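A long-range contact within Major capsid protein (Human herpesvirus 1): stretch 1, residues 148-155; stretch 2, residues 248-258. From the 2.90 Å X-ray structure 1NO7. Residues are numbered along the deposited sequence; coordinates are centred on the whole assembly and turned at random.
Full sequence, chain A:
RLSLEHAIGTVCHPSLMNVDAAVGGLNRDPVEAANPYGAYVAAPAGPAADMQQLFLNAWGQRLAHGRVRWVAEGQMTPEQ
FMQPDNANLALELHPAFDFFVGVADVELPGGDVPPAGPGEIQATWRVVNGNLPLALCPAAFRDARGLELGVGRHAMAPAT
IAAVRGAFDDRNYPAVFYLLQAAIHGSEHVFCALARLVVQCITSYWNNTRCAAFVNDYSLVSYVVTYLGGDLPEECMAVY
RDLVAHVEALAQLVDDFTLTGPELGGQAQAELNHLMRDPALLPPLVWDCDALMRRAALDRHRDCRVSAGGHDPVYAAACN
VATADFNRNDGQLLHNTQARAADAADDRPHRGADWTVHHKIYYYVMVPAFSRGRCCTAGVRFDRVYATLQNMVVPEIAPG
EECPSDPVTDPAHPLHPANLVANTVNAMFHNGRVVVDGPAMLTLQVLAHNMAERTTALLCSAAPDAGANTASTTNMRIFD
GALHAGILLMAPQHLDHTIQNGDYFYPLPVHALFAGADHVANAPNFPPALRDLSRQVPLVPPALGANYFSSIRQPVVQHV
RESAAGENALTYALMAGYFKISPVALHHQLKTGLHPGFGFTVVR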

ATOM      1  N   GLU A 148      -7.591  25.185   6.053  1.00 52.52           N
ATOM      2  CA  GLU A 148      -7.238  26.137   7.091  1.00 52.52           C
ATOM      3  C   GLU A 148      -6.197  25.464   7.967  1.00 52.52           C
ATOM      4  O   GLU A 148      -5.332  26.116   8.552  1.00 52.52           O
ATOM      5  CB  GLU A 148      -8.465  26.499   7.921  1.00201.25           C
ATOM      6  CG  GLU A 148      -8.185  27.510   9.012  1.00201.25           C
ATOM      7  CD  GLU A 148      -9.413  27.815   9.841  1.00201.25           C
ATOM      8  OE1 GLU A 148      -9.980  26.869  10.429  1.00201.25           O
ATOM      9  OE2 GLU A 148      -9.814  28.998   9.905  1.00201.25           O
ATOM     10  N   LEU A 149      -6.283  24.143   8.036  1.00 30.91           N
ATOM     11  CA  LEU A 149      -5.348  23.358   8.833  1.00 30.91           C
ATOM     12  C   LEU A 149      -3.944  23.463   8.237  1.00 30.91           C
ATOM     13  O   LEU A 149      -2.932  23.412   8.950  1.00 30.91           O
ATOM     14  CB  LEU A 149      -5.797  21.895   8.862  1.00 33.08           C
ATOM     15  CG  LEU A 149      -5.970  21.314  10.268  1.00 33.08           C
ATOM     16  CD1 LEU A 149      -6.432  19.854  10.176  1.00 33.08           C
ATOM     17  CD2 LEU A 149      -4.645  21.443  11.035  1.00 33.08           C
ATOM     18  N   GLY A 150      -3.902  23.622   6.918  1.00 64.52           N
ATOM     19  CA  GLY A 150      -2.642  23.732   6.221  1.00 64.52           C
ATOM     20  C   GLY A 150      -1.852  24.980   6.558  1.00 64.52           C
ATOM     21  O   GLY A 150      -0.742  24.879   7.073  1.00 64.52           O
ATOM     22  N   VAL A 151      -2.419  26.153   6.276  1.00 51.33           N
ATOM     23  CA  VAL A 151      -1.738  27.431   6.532  1.00 51.33           C
ATOM     24  C   VAL A 151      -0.794  27.390   7.733  1.00 51.33           C
ATOM     25  O   VAL A 151      -1.209  27.090   8.851  1.00 51.33           O
ATOM     26  CB  VAL A 151      -2.748  28.592   6.756  1.00 45.83           C
ATOM     27  CG1 VAL A 151      -3.720  28.669   5.581  1.00 45.83           C
ATOM     28  CG2 VAL A 151      -3.499  28.398   8.070  1.00 45.83           C
ATOM     29  N   GLY A 152       0.481  27.684   7.492  1.00 49.85           N
ATOM     30  CA  GLY A 152       1.453  27.674   8.573  1.00 49.85           C
ATOM     31  C   GLY A 152       2.205  26.363   8.729  1.00 49.85           C
ATOM     32  O   GLY A 152       3.030  26.223   9.636  1.00 49.85           O
ATOM     33  N   ARG A 153       1.912  25.397   7.861  1.00 67.12           N
ATOM     34  CA  ARG A 153       2.584  24.099   7.895  1.00 67.12           C
ATOM     35  C   ARG A 153       3.123  23.787   6.506  1.00 67.12           C
ATOM     36  O   ARG A 153       2.768  24.459   5.524  1.00 67.12           O
ATOM     37  CB  ARG A 153       1.617  22.985   8.296  1.00 72.09           C
ATOM     38  CG  ARG A 153       0.887  23.204   9.607  1.00 72.09           C
ATOM     39  CD  ARG A 153      -0.351  22.294   9.703  1.00 72.09           C
ATOM     40  NE  ARG A 153      -1.138  22.558  10.907  1.00 72.09           N
ATOM     41  CZ  ARG A 153      -0.736  22.260  12.141  1.00 72.09           C
ATOM     42  NH1 ARG A 153       0.445  21.678  12.336  1.00 72.09           N
ATOM     43  NH2 ARG A 153      -1.508  22.553  13.182  1.00 72.09           N
ATOM     44  N   HIS A 154       3.961  22.751   6.438  1.00 60.91           N
ATOM     45  CA  HIS A 154       4.593  22.302   5.195  1.00 60.91           C
ATOM     46  C   HIS A 154       3.683  22.355   3.957  1.00 60.91           C
ATOM     47  O   HIS A 154       2.452  22.236   4.062  1.00 60.91           O
ATOM     48  CB  HIS A 154       5.118  20.875   5.368  1.00 59.07           C
ATOM     49  CG  HIS A 154       5.862  20.366   4.174  1.00 59.07           C
ATOM     50  ND1 HIS A 154       7.180  20.684   3.927  1.00 59.07           N
ATOM     51  CD2 HIS A 154       5.454  19.612   3.128  1.00 59.07           C
ATOM     52  CE1 HIS A 154       7.552  20.146   2.780  1.00 59.07           C
ATOM     53  NE2 HIS A 154       6.523  19.491   2.275  1.00 59.07           N
ATOM     54  N   ALA A 155       4.300  22.519   2.783  1.00 38.77           N
ATOM     55  CA  ALA A 155       3.514  22.592   1.553  1.00 38.77           C
ATOM     56  C   ALA A 155       4.284  22.260   0.279  1.00 38.77           C
ATOM     57  O   ALA A 155       4.950  23.128  -0.303  1.00 38.77           O
ATOM     58  CB  ALA A 155       2.874  23.987   1.426  1.00 17.34           C
ATOM     59  N   GLU A 248       6.675  14.232   6.865  1.00 41.46           N
ATOM     60  CA  GLU A 248       7.267  14.526   8.158  1.00 41.46           C
ATOM     61  C   GLU A 248       6.346  15.461   8.926  1.00 41.46           C
ATOM     62  O   GLU A 248       6.183  15.305  10.132  1.00 41.46           O
ATOM     63  CB  GLU A 248       8.653  15.157   7.999  1.00143.20           C
ATOM     64  CG  GLU A 248       9.730  14.166   7.593  1.00143.20           C
ATOM     65  CD  GLU A 248      11.118  14.775   7.605  1.00143.20           C
ATOM     66  OE1 GLU A 248      11.594  15.165   8.693  1.00143.20           O
ATOM     67  OE2 GLU A 248      11.734  14.867   6.523  1.00143.20           O
ATOM     68  N   ALA A 249       5.735  16.418   8.228  1.00 50.69           N
ATOM     69  CA  ALA A 249       4.827  17.372   8.873  1.00 50.69           C
ATOM     70  C   ALA A 249       3.530  16.694   9.264  1.00 50.69           C
ATOM     71  O   ALA A 249       3.043  16.880  10.376  1.00 50.69           O
ATOM     72  CB  ALA A 249       4.532  18.554   7.953  1.00 23.44           C
ATOM     73  N   LEU A 250       2.970  15.906   8.353  1.00 46.64           N
ATOM     74  CA  LEU A 250       1.730  15.209   8.646  1.00 46.64           C
ATOM     75  C   LEU A 250       1.879  14.392   9.919  1.00 46.64           C
ATOM     76  O   LEU A 250       0.906  14.172  10.652  1.00 46.64           O
ATOM     77  CB  LEU A 250       1.367  14.276   7.503  1.00 43.60           C
ATOM     78  CG  LEU A 250       1.230  15.024   6.187  1.00 43.60           C
ATOM     79  CD1 LEU A 250       0.983  14.038   5.061  1.00 43.60           C
ATOM     80  CD2 LEU A 250       0.093  16.030   6.311  1.00 43.60           C
ATOM     81  N   ALA A 251       3.094  13.927  10.178  1.00 29.23           N
ATOM     82  CA  ALA A 251       3.338  13.132  11.374  1.00 29.23           C
ATOM     83  C   ALA A 251       3.232  14.048  12.589  1.00 29.23           C
ATOM     84  O   ALA A 251       2.578  13.709  13.581  1.00 29.23           O
ATOM     85  CB  ALA A 251       4.725  12.491  11.308  1.00 54.60           C
ATOM     86  N   GLN A 252       3.869  15.212  12.493  1.00 86.10           N
ATOM     87  CA  GLN A 252       3.874  16.193  13.566  1.00 86.10           C
ATOM     88  C   GLN A 252       2.463  16.630  13.944  1.00 86.10           C
ATOM     89  O   GLN A 252       2.186  16.927  15.107  1.00 86.10           O
ATOM     90  CB  GLN A 252       4.687  17.417  13.147  1.00 77.73           C
ATOM     91  CG  GLN A 252       4.902  18.408  14.265  1.00 77.73           C
ATOM     92  CD  GLN A 252       5.516  17.760  15.495  1.00 77.73           C
ATOM     93  OE1 GLN A 252       6.603  17.199  15.437  1.00 77.73           O
ATOM     94  NE2 GLN A 252       4.813  17.837  16.619  1.00 77.73           N
ATOM     95  N   LEU A 253       1.571  16.669  12.958  1.00 43.53           N
ATOM     96  CA  LEU A 253       0.191  17.085  13.199  1.00 43.53           C
ATOM     97  C   LEU A 253      -0.425  16.359  14.383  1.00 43.53           C
ATOM     98  O   LEU A 253      -1.059  16.988  15.221  1.00 43.53           O
ATOM     99  CB  LEU A 253      -0.677  16.836  11.968  1.00 37.93           C
ATOM    100  CG  LEU A 253      -1.868  17.782  11.850  1.00 37.93           C
ATOM    101  CD1 LEU A 253      -1.347  19.217  11.792  1.00 37.93           C
ATOM    102  CD2 LEU A 253      -2.667  17.460  10.590  1.00 37.93           C
ATOM    103  N   VAL A 254      -0.249  15.043  14.457  1.00 32.01           N
ATOM    104  CA  VAL A 254      -0.811  14.305  15.576  1.00 32.01           C
ATOM    105  C   VAL A 254      -0.338  14.867  16.909  1.00 32.01           C
ATOM    106  O   VAL A 254      -1.158  15.231  17.754  1.00 32.01           O
ATOM    107  CB  VAL A 254      -0.449  12.816  15.527  1.00 35.00           C
ATOM    108  CG1 VAL A 254      -0.720  12.167  16.893  1.00 35.00           C
ATOM    109  CG2 VAL A 254      -1.284  12.131  14.461  1.00 35.00           C
ATOM    110  N   ASP A 255       0.973  14.940  17.106  1.00 57.34           N
ATOM    111  CA  ASP A 255       1.515  15.460  18.362  1.00 57.34           C
ATOM    112  C   ASP A 255       1.048  16.896  18.628  1.00 57.34           C
ATOM    113  O   ASP A 255       0.998  17.342  19.781  1.00 57.34           O
ATOM    114  CB  ASP A 255       3.046  15.394  18.341  1.00133.31           C
ATOM    115  CG  ASP A 255       3.567  13.984  18.101  1.00133.31           C
ATOM    116  OD1 ASP A 255       3.200  13.072  18.872  1.00133.31           O
ATOM    117  OD2 ASP A 255       4.342  13.787  17.141  1.00133.31           O
ATOM    118  N   ASP A 256       0.700  17.610  17.556  1.00 51.87           N
ATOM    119  CA  ASP A 256       0.222  18.989  17.657  1.00 51.87           C
ATOM    120  C   ASP A 256      -1.169  19.097  18.294  1.00 51.87           C
ATOM    121  O   ASP A 256      -1.568  20.162  18.780  1.00 51.87           O
ATOM    122  CB  ASP A 256       0.174  19.627  16.272  1.00 94.32           C
ATOM    123  CG  ASP A 256       1.491  20.229  15.871  1.00 94.32           C
ATOM    124  OD1 ASP A 256       1.618  20.613  14.690  1.00 94.32           O
ATOM    125  OD2 ASP A 256       2.390  20.328  16.735  1.00 94.32           O
ATOM    126  N   PHE A 257      -1.903  17.989  18.277  1.00 38.64           N
ATOM    127  CA  PHE A 257      -3.248  17.934  18.825  1.00 38.64           C
ATOM    128  C   PHE A 257      -3.419  16.738  19.756  1.00 38.64           C
ATOM    129  O   PHE A 257      -4.441  16.044  19.728  1.00 38.64           O
ATOM    130  CB  PHE A 257      -4.250  17.885  17.677  1.00 43.27           C
ATOM    131  CG  PHE A 257      -4.248  19.123  16.835  1.00 43.27           C
ATOM    132  CD1 PHE A 257      -4.617  19.072  15.501  1.00 43.27           C
ATOM    133  CD2 PHE A 257      -3.915  20.350  17.388  1.00 43.27           C
ATOM    134  CE1 PHE A 257      -4.659  20.235  14.722  1.00 43.27           C
ATOM    135  CE2 PHE A 257      -3.951  21.516  16.627  1.00 43.27           C
ATOM    136  CZ  PHE A 257      -4.326  21.462  15.288  1.00 43.27           C
ATOM    137  N   THR A 258      -2.380  16.476  20.546  1.00 46.76           N
ATOM    138  CA  THR A 258      -2.407  15.422  21.558  1.00 46.76           C
ATOM    139  C   THR A 258      -1.847  16.129  22.792  1.00 46.76           C
ATOM    140  O   THR A 258      -1.107  17.111  22.668  1.00 46.76           O
ATOM    141  CB  THR A 258      -1.514  14.205  21.218  1.00 36.87           C
ATOM    142  OG1 THR A 258      -1.971  13.596  20.006  1.00 36.87           O
ATOM    143  CG2 THR A 258      -1.592  13.155  22.346  1.00 36.87           C
TER

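A single arginine can combine a salt bridge with apolar packing between two distant parts of a chain, and this contact in the major capsid protein is a compact example. The first stretch enters as the last part of a helix, Leu149 and Gly150 among its residues, and Val151 is the first residue to leave helical phi/psi. A type II beta turn from Gly150 to Arg153 follows, its ends joined by a weak hydrogen bond from Arg153 N to Gly150 O at 2.8 Å. Gly152, with phi/psi of 94/1, occupies a position where a CB would be jammed against the carbonyl oxygen of Val151, so the local backbone by itself calls for glycine. The second stretch is mostly helical, with bonds such as Leu253 N to Ala249 O at 3.0 Å. The backbones come nearest at His154 and Ala249, whose CA atoms lie 6.2 Å apart.

At that close approach the two side chains meet near their roots: His154 CB lies 3.5 Å from Ala249 CB. The two CB atoms are in close contact, and on the histidine side it is CB that makes the contact rather than a polar atom of its ring.

Farther along the helix, Arg153 spans a wider gap. Its chi1 is m, and chi2 and chi3 are both t, which extends the side chain so that its guanidinium reaches Asp256. There NH1 donates a hydrogen bond to Asp256 OD1 at 2.8 Å with an angle of 161°, so that charge attraction and good directional geometry coincide in one salt bridge. The carboxylate oxygen lies at the edge of the guanidinium, near its plane, where the N-H groups point. Within its own stretch, Arg153 NE also makes a weak hydrogen bond to Leu149 O at 2.8 Å, its 124° angle well short of linear, tying the side chain back to the end of the helix.

The guanidinium face is available for apolar contact. Leu253 CD1 lies over one face, 3.1 Å from Arg153 NH1, a tight approach, while Phe257 CZ comes within 3.7 Å of Arg153 NH2. Leu149 completes the cluster: its CD2 lies 4.1 Å from Leu253 CD1 and 3.9 Å from Phe257 CE1, at the edge of the phenyl ring. Leu253 and Phe257 thus each touch both Leu149 and Arg153. The general lesson is economical: with only 278 Å² buried in total, one salt bridge is set beside a small apolar cluster.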